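Local coordinates for UPF0345 protein ACIAD0356 (Acinetobacter sp. ADP1, PDB 3HQX), which probably catalyses the reversible phosphorolysis of diverse purine and pyrimidine nucleosides to the free base and alpha-D-ribose 1-phosphate, at residues D10-I15 with V31-G36; T37-G42 with D104-L109; P50-T55 with N92-I97; H56-M61 with S86-G91. One frame throughout, in Å; residues are numbered along the deposited sequence.

Contact 1 of 4, residues D10-I15 with V31-G36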
loop_
_atom_site.group_PDB
_atom_site.type_symbol
_atom_site.label_atom_id
_atom_site.label_comp_id
_atom_site.label_asym_id
_atom_site.label_seq_id
_atom_site.Cartn_x
_atom_site.Cartn_y
_atom_site.Cartn_z
ATOM N N ASP A 10 -6.011 -15.048 -3.555
ATOM C CA ASP A 10 -6.820 -15.792 -2.597
ATOM C C ASP A 10 -5.924 -16.713 -1.757
ATOM O O ASP A 10 -4.903 -17.205 -2.255
ATOM C CB ASP A 10 -7.798 -16.653 -3.362
ATOM C CG ASP A 10 -8.886 -15.854 -3.997
ATOM O OD1 ASP A 10 -9.345 -14.891 -3.336
ATOM O OD2 ASP A 10 -9.257 -16.219 -5.134
ATOM N N HIS A 11 -6.331 -16.981 -0.517
ATOM C CA HIS A 11 -5.642 -17.927 0.359
ATOM C C HIS A 11 -4.204 -17.531 0.630
ATOM O O HIS A 11 -3.274 -18.376 0.604
ATOM C CB HIS A 11 -5.669 -19.317 -0.290
ATOM C CG HIS A 11 -7.039 -19.760 -0.664
ATOM N ND1 HIS A 11 -8.034 -19.922 0.270
ATOM C CD2 HIS A 11 -7.596 -20.048 -1.862
ATOM C CE1 HIS A 11 -9.147 -20.299 -0.333
ATOM N NE2 HIS A 11 -8.911 -20.377 -1.630
ATOM N N VAL A 12 -4.011 -16.249 0.901
ATOM C CA VAL A 12 -2.649 -15.735 1.141
ATOM C C VAL A 12 -2.484 -15.217 2.594
ATOM O O VAL A 12 -3.441 -14.908 3.293
ATOM C CB VAL A 12 -2.213 -14.683 0.114
ATOM C CG1 VAL A 12 -2.117 -15.260 -1.258
ATOM C CG2 VAL A 12 -3.148 -13.398 0.206
ATOM N N THR A 13 -1.211 -15.056 2.965
ATOM C CA THR A 13 -0.782 -14.321 4.135
ATOM C C THR A 13 -0.295 -12.975 3.666
ATOM O O THR A 13 0.426 -12.850 2.639
ATOM C CB THR A 13 0.351 -15.060 4.875
ATOM O OG1 THR A 13 -0.195 -16.220 5.522
ATOM C CG2 THR A 13 0.995 -14.195 5.965
ATOM N N VAL A 14 -0.669 -11.922 4.389
ATOM C CA VAL A 14 -0.186 -10.607 4.079
ATOM C C VAL A 14 0.475 -10.055 5.342
ATOM O O VAL A 14 -0.141 -10.044 6.417
ATOM C CB VAL A 14 -1.296 -9.645 3.602
ATOM C CG1 VAL A 14 -0.690 -8.261 3.271
ATOM C CG2 VAL A 14 -2.000 -10.236 2.428
ATOM N N ILE A 15 1.702 -9.582 5.192
ATOM C CA ILE A 15 2.424 -8.943 6.312
ATOM C C ILE A 15 1.921 -7.511 6.453
ATOM O O ILE A 15 1.883 -6.729 5.479
ATOM C CB ILE A 15 3.959 -9.003 6.134
ATOM C CG1 ILE A 15 4.377 -10.442 5.887
ATOM C CG2 ILE A 15 4.678 -8.296 7.287
ATOM C CD1 ILE A 15 4.069 -11.383 6.932
ATOM N N VAL A 31 3.282 -10.471 0.272
ATOM C CA VAL A 31 2.203 -11.475 0.191
ATOM C C VAL A 31 2.856 -12.876 0.060
ATOM O O VAL A 31 3.750 -13.059 -0.748
ATOM C CB VAL A 31 1.314 -11.221 -1.034
ATOM C CG1 VAL A 31 0.277 -12.284 -1.161
ATOM C CG2 VAL A 31 0.659 -9.844 -0.943
ATOM N N GLN A 32 2.441 -13.805 0.903
ATOM C CA GLN A 32 3.018 -15.157 0.957
ATOM C C GLN A 32 1.942 -16.185 0.670
ATOM O O GLN A 32 0.820 -16.142 1.185
ATOM C CB GLN A 32 3.628 -15.451 2.325
ATOM C CG GLN A 32 4.730 -14.471 2.619
ATOM C CD GLN A 32 5.222 -14.427 4.060
ATOM O OE1 GLN A 32 4.452 -14.502 5.038
ATOM N NE2 GLN A 32 6.549 -14.247 4.201
ATOM N N PHE A 33 2.291 -17.112 -0.201
ATOM C CA PHE A 33 1.357 -18.089 -0.711
ATOM C C PHE A 33 1.479 -19.431 0.031
ATOM O O PHE A 33 2.445 -19.637 0.759
ATOM C CB PHE A 33 1.570 -18.234 -2.246
ATOM C CG PHE A 33 1.209 -16.999 -3.001
ATOM C CD1 PHE A 33 -0.016 -16.905 -3.578
ATOM C CD2 PHE A 33 2.029 -15.905 -3.013
ATOM C CE1 PHE A 33 -0.386 -15.791 -4.177
ATOM C CE2 PHE A 33 1.640 -14.768 -3.631
ATOM C CZ PHE A 33 0.434 -14.738 -4.233
ATOM N N GLU A 34 0.459 -20.294 -0.105
ATOM C CA GLU A 34 0.353 -21.564 0.563
ATOM C C GLU A 34 1.542 -22.483 0.270
ATOM O O GLU A 34 1.930 -23.242 1.126
ATOM C CB GLU A 34 -0.968 -22.288 0.231
ATOM C CG GLU A 34 -2.175 -21.739 1.043
ATOM C CD GLU A 34 -3.499 -22.489 0.793
ATOM O OE1 GLU A 34 -3.567 -23.383 -0.100
ATOM O OE2 GLU A 34 -4.488 -22.170 1.503
ATOM N N ASP A 35 2.123 -22.314 -0.899
ATOM C CA ASP A 35 3.287 -23.111 -1.315
ATOM C C ASP A 35 4.619 -22.532 -0.829
ATOM O O ASP A 35 5.691 -23.093 -1.155
ATOM C CB ASP A 35 3.320 -23.295 -2.846
ATOM C CG ASP A 35 3.608 -22.005 -3.620
ATOM O OD1 ASP A 35 3.755 -20.929 -3.020
ATOM O OD2 ASP A 35 3.666 -22.074 -4.859
ATOM N N GLY A 36 4.567 -21.472 -0.027
ATOM C CA GLY A 36 5.770 -20.843 0.545
ATOM C C GLY A 36 6.420 -19.777 -0.308
ATOM O O GLY A 36 7.347 -19.168 0.152
HETATM O O HOH W 1 -1.901 -19.345 -1.575
#
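Packing is tightest where Val12 meets Phe33. Val12 CG1, anti to its own carbonyl carbon (chi1 -64°), sits over one face of the Phe33 ring, 3.8 Å from the centroid and displaced toward the CD1-CE1 rim, a CH-pi contact. Val31 CG1 also reaches Val12 CB at 3.7 Å, so Val12 touches both the ring and a branched side chain. Beside this cluster Thr13 and Gln32 form an antiparallel hydrogen-bonded pair: Thr13 N to Gln32 O is 2.9 Å and Gln32 N to Thr13 O 2.8 Å, both nearly straight and in the carbonyl plane. They join strands 12-21 and 26-32 near the open end of their hairpin. Toward the surface the chains part. A water donates to His11 O at 2.8 Å and accepts from Glu34 N at 2.9 Å, while the Glu34 carboxylate comes nearest the His11 side chain with OE2 at 3.6 Å from CB. Thr13 OG1 turns to Asp10 of the second subunit, and Val12, Val14 and Ile15 pair with a strand of that subunit, continuing the sheet across the dimer. The chemistry thus implies direct amide pairing beside the buried valines, and water-mediated bridging at His11 and Glu34, where the side chains are exposed.

Contact 2 of 4, residues T37-G42 with D104-L109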
loop_
_atom_site.group_PDB
_atom_site.type_symbol
_atom_site.label_atom_id
_atom_site.label_comp_id
_atom_site.label_asym_id
_atom_site.label_seq_id
_atom_site.Cartn_x
_atom_site.Cartn_y
_atom_site.Cartn_z
ATOM N N THR A 37 5.932 -19.519 -1.513
ATOM C CA THR A 37 6.437 -18.428 -2.377
ATOM C C THR A 37 5.912 -17.076 -1.972
ATOM O O THR A 37 4.933 -17.002 -1.219
ATOM C CB THR A 37 6.183 -18.680 -3.834
ATOM O OG1 THR A 37 4.789 -18.730 -4.064
ATOM C CG2 THR A 37 6.832 -20.042 -4.273
ATOM N N LYS A 38 6.624 -16.039 -2.385
ATOM C CA LYS A 38 6.305 -14.687 -1.965
ATOM C C LYS A 38 6.226 -13.760 -3.174
ATOM O O LYS A 38 6.930 -13.960 -4.167
ATOM C CB LYS A 38 7.349 -14.152 -0.994
ATOM C CG LYS A 38 7.463 -14.939 0.289
ATOM C CD LYS A 38 8.754 -15.719 0.376
ATOM C CE LYS A 38 8.917 -16.275 1.802
ATOM N NZ LYS A 38 9.254 -15.185 2.779
ATOM N N LYS A 39 5.400 -12.722 -3.051
ATOM C CA LYS A 39 5.276 -11.648 -4.027
ATOM C C LYS A 39 5.159 -10.338 -3.261
ATOM O O LYS A 39 4.953 -10.368 -2.053
ATOM C CB LYS A 39 4.036 -11.812 -4.901
ATOM C CG LYS A 39 4.062 -13.104 -5.748
ATOM C CD LYS A 39 2.833 -13.239 -6.621
ATOM C CE LYS A 39 2.694 -14.634 -7.211
ATOM N NZ LYS A 39 3.951 -15.115 -7.963
ATOM N N THR A 40 5.415 -9.246 -3.939
ATOM C CA THR A 40 5.201 -7.889 -3.383
ATOM C C THR A 40 4.020 -7.307 -4.128
ATOM O O THR A 40 3.956 -7.410 -5.364
ATOM C CB THR A 40 6.437 -7.044 -3.682
ATOM O OG1 THR A 40 7.551 -7.680 -3.004
ATOM C CG2 THR A 40 6.307 -5.714 -3.112
ATOM N N LEU A 41 3.078 -6.748 -3.397
ATOM C CA LEU A 41 1.948 -5.969 -3.920
ATOM C C LEU A 41 2.208 -4.505 -3.642
ATOM O O LEU A 41 2.306 -4.123 -2.500
ATOM C CB LEU A 41 0.631 -6.437 -3.265
ATOM C CG LEU A 41 -0.639 -5.717 -3.686
ATOM C CD1 LEU A 41 -0.937 -5.730 -5.226
ATOM C CD2 LEU A 41 -1.836 -6.300 -2.911
ATOM N N GLY A 42 2.377 -3.710 -4.673
ATOM C CA GLY A 42 2.861 -2.346 -4.428
ATOM C C GLY A 42 2.228 -1.270 -5.290
ATOM O O GLY A 42 1.492 -1.574 -6.232
ATOM N N ASP A 104 -0.059 0.529 -9.981
ATOM C CA ASP A 104 -0.148 -0.663 -9.129
ATOM C C ASP A 104 0.608 -1.768 -9.807
ATOM O O ASP A 104 0.494 -1.965 -11.010
ATOM C CB ASP A 104 -1.610 -1.124 -8.974
ATOM C CG ASP A 104 -2.452 -0.124 -8.171
ATOM O OD1 ASP A 104 -2.593 -0.325 -6.950
ATOM O OD2 ASP A 104 -3.004 0.825 -8.782
ATOM N N TYR A 105 1.360 -2.519 -9.020
ATOM C CA TYR A 105 2.150 -3.625 -9.553
ATOM C C TYR A 105 2.185 -4.828 -8.605
ATOM O O TYR A 105 1.901 -4.727 -7.394
ATOM C CB TYR A 105 3.582 -3.166 -9.897
ATOM C CG TYR A 105 4.393 -2.855 -8.668
ATOM C CD1 TYR A 105 5.093 -3.854 -8.010
ATOM C CD2 TYR A 105 4.437 -1.577 -8.144
ATOM C CE1 TYR A 105 5.786 -3.611 -6.843
ATOM C CE2 TYR A 105 5.154 -1.312 -6.972
ATOM C CZ TYR A 105 5.802 -2.329 -6.335
ATOM O OH TYR A 105 6.490 -2.000 -5.191
ATOM N N VAL A 106 2.512 -5.985 -9.208
ATOM C CA VAL A 106 2.929 -7.171 -8.433
ATOM C C VAL A 106 4.353 -7.519 -8.890
ATOM O O VAL A 106 4.645 -7.616 -10.102
ATOM C CB VAL A 106 2.000 -8.333 -8.700
ATOM C CG1 VAL A 106 2.530 -9.592 -7.992
ATOM C CG2 VAL A 106 0.582 -8.031 -8.147
ATOM N N CYS A 107 5.232 -7.708 -7.912
ATOM C CA CYS A 107 6.565 -8.183 -8.145
ATOM C C CYS A 107 6.587 -9.656 -7.807
ATOM O O CYS A 107 6.378 -10.058 -6.663
ATOM C CB CYS A 107 7.568 -7.395 -7.322
ATOM S SG CYS A 107 9.268 -7.806 -7.703
ATOM N N HIS A 108 6.909 -10.447 -8.839
ATOM C CA HIS A 108 7.016 -11.882 -8.749
ATOM C C HIS A 108 8.478 -12.260 -8.601
ATOM O O HIS A 108 9.305 -11.907 -9.428
ATOM C CB HIS A 108 6.477 -12.524 -10.025
ATOM C CG HIS A 108 5.032 -12.285 -10.275
ATOM N ND1 HIS A 108 4.556 -11.202 -10.986
ATOM C CD2 HIS A 108 3.947 -12.989 -9.886
ATOM C CE1 HIS A 108 3.234 -11.269 -11.021
ATOM N NE2 HIS A 108 2.841 -12.337 -10.378
ATOM N N LEU A 109 8.808 -12.990 -7.541
ATOM C CA LEU A 109 10.170 -13.525 -7.374
ATOM C C LEU A 109 10.449 -14.686 -8.343
ATOM O O LEU A 109 9.666 -15.621 -8.467
ATOM C CB LEU A 109 10.426 -13.932 -5.932
ATOM C CG LEU A 109 10.791 -12.845 -4.911
ATOM C CD1 LEU A 109 11.344 -13.527 -3.652
ATOM C CD2 LEU A 109 11.821 -11.855 -5.418
HETATM O O HOH W 2 6.547 -15.280 -6.702
HETATM O O HOH W 3 -1.281 -2.275 -5.618
#
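This is a buried antiparallel strand pairing near the centre of the chain, between strands 38-44 and 103-109, whose short axes approach to 4.7 Å with their directions 165° apart. Two hydrogen-bonded pairs carry it. Thr40 N gives to Cys107 O in the carbonyl plane on a lone pair, and Cys107 N returns to Thr40 O at 2.9 Å; Gly42 N meets Tyr105 O almost straight (176°), whereas Tyr105 N reaches Gly42 O from above the carbonyl plane. Sequence-distant strands paired in this way, inside an all-antiparallel sheet, fit the cupin barrel of the PpnP family. On the Tyr105 side of the sheet the phenol ring, with CG in the crowded position between backbone N and carbonyl carbon (chi1 70°), folds over Gly42: Gly42 CA lies 3.8 Å from the ring centroid, over the face, a CH-pi contact made directly with backbone. Thr40 CB meets Cys107 CB at 3.8 Å on the same side. Across the sheet, Leu41 CD1 touches Val106 CG2 at 4.0 Å, and Val106 CG1 also lies over the His108 imidazole. One water accepts from Lys39 NZ and donates to Lys38 O, each at 2.9 Å. The Asp104 carboxylate is engaged by Ser18 and Lys17 of the second subunit.

Contact 3 of 4, residues P50-T55 with N92-I97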
loop_
_atom_site.group_PDB
_atom_site.type_symbol
_atom_site.label_atom_id
_atom_site.label_comp_id
_atom_site.label_asym_id
_atom_site.label_seq_id
_atom_site.Cartn_x
_atom_site.Cartn_y
_atom_site.Cartn_z
ATOM N N PRO A 50 13.306 9.200 -12.469
ATOM C CA PRO A 50 13.220 7.747 -12.339
ATOM C C PRO A 50 13.652 7.210 -10.995
ATOM O O PRO A 50 14.615 7.752 -10.359
ATOM C CB PRO A 50 14.131 7.213 -13.441
ATOM C CG PRO A 50 14.263 8.338 -14.417
ATOM C CD PRO A 50 14.214 9.589 -13.564
ATOM N N LEU A 51 12.926 6.170 -10.563
ATOM C CA LEU A 51 13.236 5.462 -9.351
ATOM C C LEU A 51 14.045 4.194 -9.658
ATOM O O LEU A 51 13.631 3.382 -10.494
ATOM C CB LEU A 51 11.952 5.114 -8.610
ATOM C CG LEU A 51 10.999 6.286 -8.403
ATOM C CD1 LEU A 51 9.812 5.668 -7.616
ATOM C CD2 LEU A 51 11.700 7.489 -7.659
ATOM N N THR A 52 15.169 3.992 -8.962
ATOM C CA THR A 52 16.040 2.820 -9.221
ATOM C C THR A 52 15.767 1.717 -8.222
ATOM O O THR A 52 15.864 1.943 -7.014
ATOM C CB THR A 52 17.594 3.148 -9.240
ATOM O OG1 THR A 52 17.897 4.157 -10.225
ATOM C CG2 THR A 52 18.396 1.935 -9.619
ATOM N N PHE A 53 15.487 0.504 -8.726
ATOM C CA PHE A 53 15.453 -0.693 -7.917
ATOM C C PHE A 53 16.502 -1.654 -8.366
ATOM O O PHE A 53 16.779 -1.743 -9.583
ATOM C CB PHE A 53 14.115 -1.384 -8.082
ATOM C CG PHE A 53 12.960 -0.589 -7.582
ATOM C CD1 PHE A 53 12.585 -0.697 -6.276
ATOM C CD2 PHE A 53 12.293 0.300 -8.409
ATOM C CE1 PHE A 53 11.506 0.034 -5.815
ATOM C CE2 PHE A 53 11.248 1.006 -7.965
ATOM C CZ PHE A 53 10.835 0.868 -6.681
ATOM N N GLU A 54 17.105 -2.352 -7.389
ATOM C CA GLU A 54 18.196 -3.301 -7.640
ATOM C C GLU A 54 17.793 -4.723 -7.268
ATOM O O GLU A 54 17.115 -4.963 -6.229
ATOM C CB GLU A 54 19.497 -2.850 -6.919
ATOM C CG GLU A 54 19.913 -1.453 -7.367
ATOM C CD GLU A 54 21.236 -0.980 -6.793
ATOM O OE1 GLU A 54 21.932 -1.820 -6.210
ATOM O OE2 GLU A 54 21.551 0.244 -6.922
ATOM N N THR A 55 18.139 -5.682 -8.115
ATOM C CA THR A 55 17.703 -7.050 -7.885
ATOM C C THR A 55 18.845 -7.941 -7.451
ATOM O O THR A 55 19.950 -7.767 -7.918
ATOM C CB THR A 55 17.125 -7.635 -9.185
ATOM O OG1 THR A 55 18.123 -7.565 -10.227
ATOM C CG2 THR A 55 15.912 -6.862 -9.580
ATOM N N ASN A 92 20.840 -9.878 -10.011
ATOM C CA ASN A 92 22.026 -9.029 -9.921
ATOM C C ASN A 92 22.023 -7.864 -10.891
ATOM O O ASN A 92 23.022 -7.541 -11.477
ATOM C CB ASN A 92 23.292 -9.853 -10.096
ATOM C CG ASN A 92 23.425 -10.937 -9.068
ATOM O OD1 ASN A 92 23.031 -10.773 -7.903
ATOM N ND2 ASN A 92 24.015 -12.056 -9.481
ATOM N N SER A 93 20.876 -7.237 -11.065
ATOM C CA SER A 93 20.749 -6.166 -12.021
ATOM C C SER A 93 19.912 -5.056 -11.383
ATOM O O SER A 93 19.906 -4.922 -10.139
ATOM C CB SER A 93 20.113 -6.722 -13.306
ATOM O OG SER A 93 20.164 -5.792 -14.369
ATOM N N LEU A 94 19.263 -4.258 -12.227
ATOM C CA LEU A 94 18.481 -3.101 -11.802
ATOM C C LEU A 94 17.506 -2.653 -12.882
ATOM O O LEU A 94 17.597 -3.052 -14.057
ATOM C CB LEU A 94 19.378 -1.904 -11.445
ATOM C CG LEU A 94 20.190 -1.146 -12.506
ATOM C CD1 LEU A 94 19.365 -0.311 -13.337
ATOM C CD2 LEU A 94 21.219 -0.238 -11.833
ATOM N N PHE A 95 16.580 -1.810 -12.463
ATOM C CA PHE A 95 15.683 -1.124 -13.372
ATOM C C PHE A 95 15.353 0.250 -12.825
ATOM O O PHE A 95 15.435 0.455 -11.623
ATOM C CB PHE A 95 14.434 -1.981 -13.699
ATOM C CG PHE A 95 13.459 -2.180 -12.563
ATOM C CD1 PHE A 95 12.383 -1.342 -12.438
ATOM C CD2 PHE A 95 13.584 -3.204 -11.676
ATOM C CE1 PHE A 95 11.427 -1.534 -11.481
ATOM C CE2 PHE A 95 12.607 -3.403 -10.701
ATOM C CZ PHE A 95 11.550 -2.546 -10.606
ATOM N N LYS A 96 15.007 1.173 -13.720
ATOM C CA LYS A 96 14.690 2.551 -13.384
ATOM C C LYS A 96 13.336 2.847 -13.967
ATOM O O LYS A 96 13.147 2.661 -15.167
ATOM C CB LYS A 96 15.724 3.509 -13.962
ATOM C CG LYS A 96 17.178 3.183 -13.559
ATOM C CD LYS A 96 18.155 4.269 -14.012
ATOM C CE LYS A 96 19.488 4.046 -13.388
ATOM N NZ LYS A 96 19.862 2.612 -13.532
ATOM N N ILE A 97 12.401 3.245 -13.111
ATOM C CA ILE A 97 11.010 3.303 -13.450
ATOM C C ILE A 97 10.454 4.704 -13.194
ATOM O O ILE A 97 10.800 5.371 -12.191
ATOM C CB ILE A 97 10.220 2.206 -12.696
ATOM C CG1 ILE A 97 8.739 2.156 -13.138
ATOM C CG2 ILE A 97 10.316 2.406 -11.171
ATOM C CD1 ILE A 97 8.035 0.789 -12.806
HETATM O O HOH W 4 21.908 -5.793 -7.982
#
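Thr55 OG1 is gripped by two bonds. Set in the crowded position between its backbone N and carbonyl carbon (chi1 57°), it accepts from Ser93 N at 2.9 Å and is also hydrogen-bonded to Pro90 O, which ties the end of the strand pair to the loop carrying Pro90, just ahead of Asn92. Ser93 O in turn accepts from Thr55 N at 2.8 Å, from well above the carbonyl plane, and from a water at 3.1 Å. Beyond it the ladder is regular, with paired bonds linking Phe53 to Phe95 and Leu51 to Ile97; Phe53 N approaches Phe95 O nearly along the C=O axis. The two phenylalanines share a face of the sheet. Their planes differ by 23° but are slid apart, centroids 5.2 Å, so ring overlap is slight and the main touch is Phe53 CB over the face of Phe95, 4.0 Å from its centroid. Ile97 CG2 meets the edge of the Phe53 ring in its plane, 3.6 Å from CE2. On the other face Thr52 OG1 runs alongside the Lys96 chain. Strand 51-54 is outermost in its four-stranded sheet within the chain; strand 94-98 pairs on its other side with strand 67-72, where Phe95 packs on Val70, and Phe95 also meets Phe87 edge-to-face.

Contact 4 of 4, residues H56-M61 with S86-G91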
loop_
_atom_site.group_PDB
_atom_site.type_symbol
_atom_site.label_atom_id
_atom_site.label_comp_id
_atom_site.label_asym_id
_atom_site.label_seq_id
_atom_site.Cartn_x
_atom_site.Cartn_y
_atom_site.Cartn_z
ATOM N N HIS A 56 18.571 -8.867 -6.530
ATOM C CA HIS A 56 19.461 -9.989 -6.260
ATOM C C HIS A 56 18.934 -11.157 -7.095
ATOM O O HIS A 56 19.503 -11.469 -8.125
ATOM C CB HIS A 56 19.516 -10.250 -4.772
ATOM C CG HIS A 56 20.193 -9.155 -4.014
ATOM N ND1 HIS A 56 20.412 -9.216 -2.656
ATOM C CD2 HIS A 56 20.751 -7.992 -4.435
ATOM C CE1 HIS A 56 21.054 -8.126 -2.267
ATOM N NE2 HIS A 56 21.242 -7.352 -3.325
ATOM N N VAL A 57 17.797 -11.734 -6.734
ATOM C CA VAL A 57 17.214 -12.788 -7.558
ATOM C C VAL A 57 16.425 -12.144 -8.717
ATOM O O VAL A 57 16.053 -10.998 -8.647
ATOM C CB VAL A 57 16.294 -13.748 -6.735
ATOM C CG1 VAL A 57 17.089 -14.388 -5.568
ATOM C CG2 VAL A 57 15.048 -13.037 -6.219
ATOM N N PRO A 58 16.246 -12.861 -9.814
ATOM C CA PRO A 58 15.447 -12.302 -10.916
ATOM C C PRO A 58 14.021 -11.986 -10.481
ATOM O O PRO A 58 13.508 -12.640 -9.580
ATOM C CB PRO A 58 15.409 -13.440 -11.898
ATOM C CG PRO A 58 16.618 -14.194 -11.641
ATOM C CD PRO A 58 16.855 -14.148 -10.181
ATOM N N GLU A 59 13.353 -11.069 -11.200
ATOM C CA GLU A 59 12.054 -10.593 -10.828
ATOM C C GLU A 59 11.194 -10.440 -12.082
ATOM O O GLU A 59 11.709 -10.095 -13.120
ATOM C CB GLU A 59 12.174 -9.209 -10.134
ATOM C CG GLU A 59 12.680 -9.275 -8.735
ATOM C CD GLU A 59 12.829 -7.893 -8.095
ATOM O OE1 GLU A 59 12.483 -6.873 -8.744
ATOM O OE2 GLU A 59 13.357 -7.834 -6.980
ATOM N N ARG A 60 9.891 -10.688 -11.970
ATOM C CA ARG A 60 8.949 -10.207 -12.981
ATOM C C ARG A 60 8.041 -9.143 -12.366
ATOM O O ARG A 60 7.422 -9.381 -11.352
ATOM C CB ARG A 60 8.103 -11.334 -13.583
ATOM C CG ARG A 60 7.076 -10.874 -14.551
ATOM C CD ARG A 60 6.357 -12.031 -15.245
ATOM N NE ARG A 60 5.522 -12.876 -14.360
ATOM C CZ ARG A 60 4.200 -12.773 -14.193
ATOM N NH1 ARG A 60 3.500 -11.792 -14.741
ATOM N NH2 ARG A 60 3.547 -13.665 -13.420
HETATM N N MSE A 61 8.011 -7.974 -12.993
HETATM C CA MSE A 61 7.139 -6.880 -12.588
HETATM C C MSE A 61 5.905 -6.896 -13.476
HETATM O O MSE A 61 6.007 -6.818 -14.707
HETATM C CB MSE A 61 7.859 -5.553 -12.766
HETATM C CG MSE A 61 8.865 -5.264 -11.683
HETATM SE SE MSE A 61 8.066 -4.728 -10.013
HETATM C CE MSE A 61 7.510 -2.914 -10.623
ATOM N N SER A 86 3.851 -7.296 -18.398
ATOM C CA SER A 86 4.944 -7.558 -17.486
ATOM C C SER A 86 6.283 -7.260 -18.109
ATOM O O SER A 86 6.432 -7.185 -19.364
ATOM C CB SER A 86 4.943 -9.020 -17.021
ATOM O OG SER A 86 3.769 -9.334 -16.291
ATOM N N PHE A 87 7.285 -7.067 -17.233
ATOM C CA PHE A 87 8.671 -7.067 -17.679
ATOM C C PHE A 87 9.537 -7.904 -16.745
ATOM O O PHE A 87 9.220 -8.094 -15.586
ATOM C CB PHE A 87 9.240 -5.658 -17.906
ATOM C CG PHE A 87 9.285 -4.782 -16.694
ATOM C CD1 PHE A 87 10.397 -4.814 -15.847
ATOM C CD2 PHE A 87 8.239 -3.924 -16.383
ATOM C CE1 PHE A 87 10.460 -3.953 -14.727
ATOM C CE2 PHE A 87 8.276 -3.126 -15.302
ATOM C CZ PHE A 87 9.389 -3.128 -14.461
ATOM N N TYR A 88 10.610 -8.438 -17.318
ATOM C CA TYR A 88 11.536 -9.301 -16.586
ATOM C C TYR A 88 12.814 -8.547 -16.268
ATOM O O TYR A 88 13.371 -7.899 -17.146
ATOM C CB TYR A 88 11.863 -10.527 -17.442
ATOM C CG TYR A 88 12.855 -11.471 -16.829
ATOM C CD1 TYR A 88 12.464 -12.386 -15.868
ATOM C CD2 TYR A 88 14.191 -11.440 -17.223
ATOM C CE1 TYR A 88 13.387 -13.256 -15.287
ATOM C CE2 TYR A 88 15.127 -12.313 -16.659
ATOM C CZ TYR A 88 14.717 -13.209 -15.697
ATOM O OH TYR A 88 15.653 -14.100 -15.156
ATOM N N VAL A 89 13.303 -8.710 -15.033
ATOM C CA VAL A 89 14.567 -8.117 -14.619
ATOM C C VAL A 89 15.471 -9.249 -14.197
ATOM O O VAL A 89 15.141 -10.013 -13.305
ATOM C CB VAL A 89 14.359 -7.112 -13.472
ATOM C CG1 VAL A 89 15.664 -6.313 -13.170
ATOM C CG2 VAL A 89 13.140 -6.163 -13.797
ATOM N N PRO A 90 16.631 -9.375 -14.863
ATOM C CA PRO A 90 17.573 -10.384 -14.418
ATOM C C PRO A 90 18.031 -10.210 -12.977
ATOM O O PRO A 90 17.934 -9.122 -12.412
ATOM C CB PRO A 90 18.762 -10.229 -15.379
ATOM C CG PRO A 90 18.475 -9.044 -16.254
ATOM C CD PRO A 90 17.167 -8.468 -15.884
ATOM N N GLY A 91 18.536 -11.297 -12.410
ATOM C CA GLY A 91 19.167 -11.246 -11.087
ATOM C C GLY A 91 20.421 -10.397 -11.156
ATOM O O GLY A 91 20.999 -10.194 -12.223
#
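The Phe87 ring and the side chain of Met61, a selenomethionine, lie side by side and point the same way. Phe87 CG occupies the crowded position between its backbone N and carbonyl carbon (chi1 62°), which brings the ring back over the partner strand; Met61 CB then sits above one face, 3.5 Å from the ring centroid and offset toward CZ, in a CH-pi contact. The Met61 chain, bent at both chi2 and chi3, carries SE and CE away from the ring. On the other side of the two strands, Tyr88, its CG anti to the backbone N, leans along Pro58. The ends run alongside each other, Pro58 CB meeting Tyr88 OH at 3.3 Å, and the ring is oblique to the proline. Further along this side Arg60, extended to CD and then bent at chi3, turns its guanidinium so that NH1 donates to Ser86 OG at 2.9 Å; the acceptor lies only 4° from the guanidinium plane.

Backbone bonds fix the register beneath these side chains. Glu59 N donates to Val89 O at 3.0 Å and Val89 N returns to Glu59 O; Met61 and Phe87 form a second hydrogen-bonded pair. Ahead of Glu59 the chain is loop, and there Gly91 CA comes to 3.0 Å from His56 O, leaving little room for a side chain.

Strand 86-89 is the last of the six-stranded sheet within this chain, and 59-63 joins it to 103-109. From the Phe87 side, Met61 and Val89 pack on Phe95 of strand 94-98, while Phe87 reaches Val70 and Ile72 of strand 67-72, bringing the two sheets together.

Overall arrangement
Contacts 1, 2 and 4 belong to one six-stranded sheet, and contact 3 to the four-stranded sheet that packs with it. Contact 2 is the buried one, its centre about 6 Å from that of the chain; contacts 1, 3 and 4 are partly buried. The centre of contact 1 lies about 17 Å from that of the chain, toward the second subunit, which contact 2 also touches. Contacts 1 and 2 join through Val31 O and Lys39 N, contacts 2 and 4 through Arg60 O and His108 N, neighbouring strands in each case. Contacts 3 and 4 meet between sheets, with aromatic packing and a probable hydrogen bond from Asn92 N to His56 O. Contacts 2, 3 and 4 each have at least two full hydrogen-bonded pairs; contact 1 has one.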